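Local coordinates for protein alkyl hydroperoxide reductase/ Thiol specific antioxidant/ Mal allergen (Burkholderia ambifaria, PDB 5ENU) that probably reduces hydrogen peroxide and organic hydroperoxides by way of a reactive cysteine thiol, as a peroxiredoxin of the thioredoxin superfamily, at residues D19-A24 with D28-D33; L41-K46 with A107-I112. All blocks are in the same frame, centred on the assembly; numbering follows the deposited sequence.

Contact 1: residues D19-A24 with D28-D33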
loop_
_atom_site.group_PDB
_atom_site.type_symbol
_atom_site.label_atom_id
_atom_site.label_comp_id
_atom_site.label_asym_id
_atom_site.label_seq_id
_atom_site.Cartn_x
_atom_site.Cartn_y
_atom_site.Cartn_z
ATOM N N ASP A 19 -14.577 -4.320 -0.158
ATOM C CA ASP A 19 -14.555 -2.896 -0.502
ATOM C C ASP A 19 -14.276 -2.061 0.748
ATOM O O ASP A 19 -14.766 -2.367 1.839
ATOM C CB ASP A 19 -15.883 -2.458 -1.156
ATOM C CG ASP A 19 -15.863 -0.983 -1.657
ATOM O OD1 ASP A 19 -14.914 -0.532 -2.352
ATOM O OD2 ASP A 19 -16.820 -0.241 -1.347
ATOM N N PHE A 20 -13.471 -1.007 0.579
ATOM C CA PHE A 20 -13.045 -0.104 1.637
ATOM C C PHE A 20 -13.021 1.318 1.092
ATOM O O PHE A 20 -12.913 1.529 -0.117
ATOM C CB PHE A 20 -11.667 -0.496 2.206
ATOM C CG PHE A 20 -10.534 -0.475 1.196
ATOM C CD1 PHE A 20 -9.916 0.721 0.836
ATOM C CD2 PHE A 20 -10.053 -1.666 0.644
ATOM C CE1 PHE A 20 -8.856 0.741 -0.069
ATOM C CE2 PHE A 20 -8.990 -1.661 -0.263
ATOM C CZ PHE A 20 -8.395 -0.449 -0.625
ATOM N N THR A 21 -13.079 2.289 2.010
ATOM C CA THR A 21 -12.893 3.702 1.700
ATOM C C THR A 21 -12.032 4.308 2.795
ATOM O O THR A 21 -12.192 3.965 3.964
ATOM C CB THR A 21 -14.239 4.431 1.639
ATOM O OG1 THR A 21 -15.106 3.741 0.729
ATOM C CG2 THR A 21 -14.062 5.828 1.141
ATOM N N ALA A 22 -11.110 5.193 2.431
ATOM C CA ALA A 22 -10.188 5.720 3.429
ATOM C C ALA A 22 -9.748 7.120 3.029
ATOM O O ALA A 22 -9.737 7.465 1.837
ATOM C CB ALA A 22 -8.956 4.818 3.587
ATOM N N PRO A 23 -9.335 7.940 4.002
ATOM C CA PRO A 23 -8.825 9.275 3.679
ATOM C C PRO A 23 -7.476 9.174 2.977
ATOM O O PRO A 23 -6.653 8.301 3.264
ATOM C CB PRO A 23 -8.674 9.941 5.057
ATOM C CG PRO A 23 -9.431 9.053 6.015
ATOM C CD PRO A 23 -9.334 7.688 5.451
ATOM N N ALA A 24 -7.232 10.102 2.059
ATOM C CA ALA A 24 -5.984 10.085 1.313
ATOM C C ALA A 24 -5.600 11.500 0.913
ATOM O O ALA A 24 -6.412 12.429 0.969
ATOM C CB ALA A 24 -6.094 9.219 0.052
ATOM N N ASP A 28 -10.681 11.356 -0.438
ATOM C CA ASP A 28 -10.901 9.981 -0.043
ATOM C C ASP A 28 -10.871 9.064 -1.258
ATOM O O ASP A 28 -11.234 9.451 -2.376
ATOM C CB ASP A 28 -12.252 9.874 0.659
ATOM C CG ASP A 28 -13.431 10.227 -0.255
ATOM O OD1 ASP A 28 -13.420 11.277 -0.961
ATOM O OD2 ASP A 28 -14.405 9.456 -0.234
ATOM N N ILE A 29 -10.439 7.824 -1.022
ATOM C CA ILE A 29 -10.342 6.809 -2.062
ATOM C C ILE A 29 -11.120 5.585 -1.619
ATOM O O ILE A 29 -10.952 5.117 -0.489
ATOM C CB ILE A 29 -8.874 6.412 -2.314
ATOM C CG1 ILE A 29 -8.112 7.615 -2.858
ATOM C CG2 ILE A 29 -8.802 5.201 -3.263
ATOM C CD1 ILE A 29 -6.616 7.397 -2.990
ATOM N N SER A 30 -11.945 5.056 -2.515
ATOM C CA SER A 30 -12.606 3.774 -2.315
ATOM C C SER A 30 -12.006 2.741 -3.261
ATOM O O SER A 30 -11.620 3.061 -4.383
ATOM C CB SER A 30 -14.115 3.864 -2.575
ATOM O OG SER A 30 -14.736 4.796 -1.707
ATOM N N LEU A 31 -11.955 1.484 -2.810
ATOM C CA LEU A 31 -11.477 0.424 -3.689
ATOM C C LEU A 31 -12.290 0.378 -4.971
ATOM O O LEU A 31 -11.744 0.110 -6.047
ATOM C CB LEU A 31 -11.544 -0.919 -2.967
ATOM C CG LEU A 31 -11.109 -2.132 -3.797
ATOM C CD1 LEU A 31 -9.638 -2.009 -4.201
ATOM C CD2 LEU A 31 -11.391 -3.422 -3.024
ATOM N N SER A 32 -13.588 0.680 -4.881
ATOM C CA SER A 32 -14.432 0.679 -6.070
ATOM C C SER A 32 -13.997 1.716 -7.103
ATOM O O SER A 32 -14.246 1.522 -8.304
ATOM C CB SER A 32 -15.887 0.895 -5.671
ATOM O OG SER A 32 -16.043 2.148 -5.041
ATOM N N ASP A 33 -13.348 2.816 -6.669
ATOM C CA ASP A 33 -12.779 3.783 -7.614
ATOM C C ASP A 33 -11.767 3.144 -8.563
ATOM O O ASP A 33 -11.493 3.708 -9.626
ATOM C CB ASP A 33 -12.039 4.915 -6.882
ATOM C CG ASP A 33 -12.951 5.789 -6.019
ATOM O OD1 ASP A 33 -14.169 5.879 -6.280
ATOM O OD2 ASP A 33 -12.416 6.436 -5.096
HETATM O O HOH W 1 -17.635 1.964 -2.895
#
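Ala22 and Ile29 form a hydrogen-bonded antiparallel pair, Ala22 N giving to Ile29 O and Ile29 N to Ala22 O, and Leu31 N adds a third bond to Phe20 O at 2.9 Å. Thr21 and Ser30 form the neighbouring non-hydrogen-bonded pair. In one of the two Ser30 conformers their hydroxyls meet tip to tip, Thr21 OG1 to Ser30 OG at 2.7 Å. Beyond the strand pair, Leu31 crosses Phe20 at about a right angle. Leu31 CB sits over one face of the Phe20 ring, 3.9 Å from its centroid and shifted toward the rim, in a CH-pi contact. Asp19, in one of its two conformers, has CG anti to the backbone N (chi1 -175°), which carries OD1 past Leu31 CB to a weak bond from Ser32 N at 3.1 Å. Asp19 OD2 then accepts from a water that also bonds Ser32 OG. At the other end, Ala24 CB meets Ile29 CD1 at 3.6 Å. Within 28-33, Ser30 N gives a straight bond (176°) to Asp33 OD2, from above the carboxylate plane. The hairpin lies beside the main sheet: Leu31 touches Leu39 of strand 38-43, Ala22 touches Leu105 of helix 104-109, and Ala22 and Ala24 touch Ile98 of strand 97-99.

Contact 2: residues L41-K46 with A107-I112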
loop_
_atom_site.group_PDB
_atom_site.type_symbol
_atom_site.label_atom_id
_atom_site.label_comp_id
_atom_site.label_asym_id
_atom_site.label_seq_id
_atom_site.Cartn_x
_atom_site.Cartn_y
_atom_site.Cartn_z
ATOM N N LEU A 41 -1.218 -1.760 -3.945
ATOM C CA LEU A 41 -1.464 -1.140 -2.649
ATOM C C LEU A 41 -0.275 -1.522 -1.778
ATOM O O LEU A 41 -0.125 -2.696 -1.426
ATOM C CB LEU A 41 -2.768 -1.675 -2.070
ATOM C CG LEU A 41 -3.286 -0.961 -0.825
ATOM C CD1 LEU A 41 -3.670 0.485 -1.173
ATOM C CD2 LEU A 41 -4.476 -1.727 -0.212
ATOM N N TYR A 42 0.598 -0.565 -1.478
ATOM C CA TYR A 42 1.826 -0.875 -0.750
ATOM C C TYR A 42 1.778 -0.246 0.638
ATOM O O TYR A 42 1.548 0.966 0.764
ATOM C CB TYR A 42 3.114 -0.528 -1.528
ATOM C CG TYR A 42 3.631 0.904 -1.492
ATOM C CD1 TYR A 42 3.244 1.848 -2.453
ATOM C CD2 TYR A 42 4.570 1.293 -0.533
ATOM C CE1 TYR A 42 3.743 3.147 -2.435
ATOM C CE2 TYR A 42 5.083 2.597 -0.513
ATOM C CZ TYR A 42 4.642 3.521 -1.454
ATOM O OH TYR A 42 5.134 4.814 -1.475
ATOM N N PHE A 43 1.974 -1.079 1.663
ATOM C CA PHE A 43 2.005 -0.632 3.052
ATOM C C PHE A 43 3.449 -0.430 3.474
ATOM O O PHE A 43 4.307 -1.295 3.208
ATOM C CB PHE A 43 1.380 -1.687 3.973
ATOM C CG PHE A 43 -0.117 -1.825 3.828
ATOM C CD1 PHE A 43 -0.667 -2.495 2.754
ATOM C CD2 PHE A 43 -0.971 -1.280 4.790
ATOM C CE1 PHE A 43 -2.043 -2.622 2.632
ATOM C CE2 PHE A 43 -2.362 -1.400 4.680
ATOM C CZ PHE A 43 -2.893 -2.070 3.586
ATOM N N TYR A 44 3.723 0.723 4.085
ATOM C CA TYR A 44 5.073 1.038 4.533
ATOM C C TYR A 44 5.017 1.541 5.970
ATOM O O TYR A 44 4.035 2.175 6.367
ATOM C CB TYR A 44 5.751 2.074 3.611
ATOM C CG TYR A 44 5.036 3.415 3.529
ATOM C CD1 TYR A 44 3.955 3.613 2.656
ATOM C CD2 TYR A 44 5.448 4.489 4.326
ATOM C CE1 TYR A 44 3.315 4.851 2.581
ATOM C CE2 TYR A 44 4.815 5.729 4.244
ATOM C CZ TYR A 44 3.754 5.903 3.376
ATOM O OH TYR A 44 3.112 7.121 3.301
ATOM N N PRO A 45 6.030 1.234 6.791
ATOM C CA PRO A 45 5.907 1.538 8.233
ATOM C C PRO A 45 5.694 3.009 8.579
ATOM O O PRO A 45 4.835 3.303 9.425
ATOM C CB PRO A 45 7.212 0.988 8.830
ATOM C CG PRO A 45 7.719 -0.021 7.868
ATOM C CD PRO A 45 7.135 0.300 6.501
ATOM N N LYS A 46 6.435 3.951 7.981
ATOM C CA LYS A 46 6.410 5.311 8.529
ATOM C C LYS A 46 6.923 6.345 7.535
ATOM O O LYS A 46 8.023 6.192 6.987
ATOM C CB LYS A 46 7.274 5.410 9.800
ATOM N N ALA A 107 -5.736 -3.629 9.388
ATOM C CA ALA A 107 -6.445 -4.788 9.912
ATOM C C ALA A 107 -6.946 -5.670 8.773
ATOM O O ALA A 107 -6.791 -6.896 8.811
ATOM C CB ALA A 107 -7.609 -4.311 10.770
ATOM N N LEU A 108 -7.544 -5.056 7.745
ATOM C CA LEU A 108 -8.087 -5.807 6.617
ATOM C C LEU A 108 -7.000 -6.612 5.904
ATOM O O LEU A 108 -7.216 -7.772 5.529
ATOM C CB LEU A 108 -8.782 -4.848 5.653
ATOM C CG LEU A 108 -9.325 -5.442 4.347
ATOM C CD1 LEU A 108 -10.301 -6.569 4.642
ATOM C CD2 LEU A 108 -9.961 -4.328 3.509
ATOM N N PHE A 109 -5.826 -6.018 5.704
ATOM C CA PHE A 109 -4.714 -6.663 5.011
ATOM C C PHE A 109 -3.789 -7.421 5.946
ATOM O O PHE A 109 -2.853 -8.073 5.475
ATOM C CB PHE A 109 -3.963 -5.651 4.144
ATOM C CG PHE A 109 -4.721 -5.280 2.900
ATOM C CD1 PHE A 109 -5.751 -4.337 2.943
ATOM C CD2 PHE A 109 -4.425 -5.901 1.685
ATOM C CE1 PHE A 109 -6.475 -4.026 1.788
ATOM C CE2 PHE A 109 -5.143 -5.596 0.529
ATOM C CZ PHE A 109 -6.174 -4.658 0.575
ATOM N N ASP A 110 -4.046 -7.346 7.251
ATOM C CA ASP A 110 -3.359 -8.155 8.258
ATOM C C ASP A 110 -1.850 -7.881 8.283
ATOM O O ASP A 110 -1.025 -8.795 8.310
ATOM C CB ASP A 110 -3.690 -9.648 8.119
ATOM C CG ASP A 110 -3.348 -10.430 9.363
ATOM O OD1 ASP A 110 -3.364 -9.852 10.476
ATOM O OD2 ASP A 110 -3.054 -11.629 9.217
ATOM N N VAL A 111 -1.489 -6.594 8.306
ATOM C CA VAL A 111 -0.079 -6.188 8.285
ATOM C C VAL A 111 0.444 -5.732 9.641
ATOM O O VAL A 111 1.623 -5.372 9.737
ATOM C CB VAL A 111 0.213 -5.111 7.213
ATOM C CG1 VAL A 111 -0.157 -5.601 5.817
ATOM C CG2 VAL A 111 -0.511 -3.800 7.541
ATOM N N ILE A 112 -0.384 -5.710 10.686
ATOM C CA ILE A 112 0.104 -5.259 11.985
ATOM C C ILE A 112 1.029 -6.318 12.572
ATOM O O ILE A 112 0.741 -7.523 12.517
ATOM C CB ILE A 112 -1.069 -4.949 12.935
ATOM C CG1 ILE A 112 -1.933 -3.801 12.406
ATOM C CG2 ILE A 112 -0.576 -4.698 14.391
ATOM C CD1 ILE A 112 -1.224 -2.437 12.330
#
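Leu41, Phe43, Phe109 and Val111 form a buried apolar contact with no hydrogen bond between the two segments. Phe109 can be followed outward from its backbone. Its CB lies 3.8 Å from Phe43 CZ. CG meets Phe43 CZ and CE1 about equally. CD1 makes the closest approach between the two rings, 3.7 Å to Phe43 CZ. CD2 comes no nearer to Phe43 than its CE1, and more loosely. At the far end of the ring the partner changes: Phe109 CE1 and CZ meet Leu41 CD2, with CZ at 3.5 Å, and CE2 meets the same methyl less closely. Thus one methyl of Leu41 lies over a face of the Phe109 ring, 3.9 Å from its centroid, in a CH-pi contact. The Leu41 chi1 of -170° turns CG away from the backbone N and sends CD2 over the ring; the two side chains cross at about a right angle. The Phe43 and Phe109 rings meet obliquely, with centroids 5.3 Å apart and planes at 45°. Val111 takes another part of Phe43. Its CG2 reaches Phe43 CD2 at 3.8 Å, while CG1 lies over one face of that ring, offset toward the rim.

Asp110 has positive phi (61°) in a Schellman motif at the helix end. The chain turns there, so Phe109 before it and Val111 after it both face strand 38-43. Phe130 and Val17 also pack on Phe109, and Val76 packs on Leu41 and Phe43. This is the apolar layer between a central strand and a helix on one sheet face, as in the thioredoxin-like alpha/beta fold of peroxiredoxins.

In the fold
From the N terminus, contact 1 closes first, joining 19-24 to 28-33 across a three-residue turn. Strand 38-43 follows, and contact 2 opens on it. Contact 2 closes some sixty residues later at the end of helix 104-109, spanning helices 50-68 and 81-91 and strands 71-77 and 97-99. The two contacts run in series; neither nests in nor crosses the other. Their centres lie about 15 Å apart, yet they touch through Phe20 of contact 1, which packs against Leu41, Leu108 and Phe109. The N-terminal hairpin, the central strand and helix 104-109 therefore share continuous apolar packing.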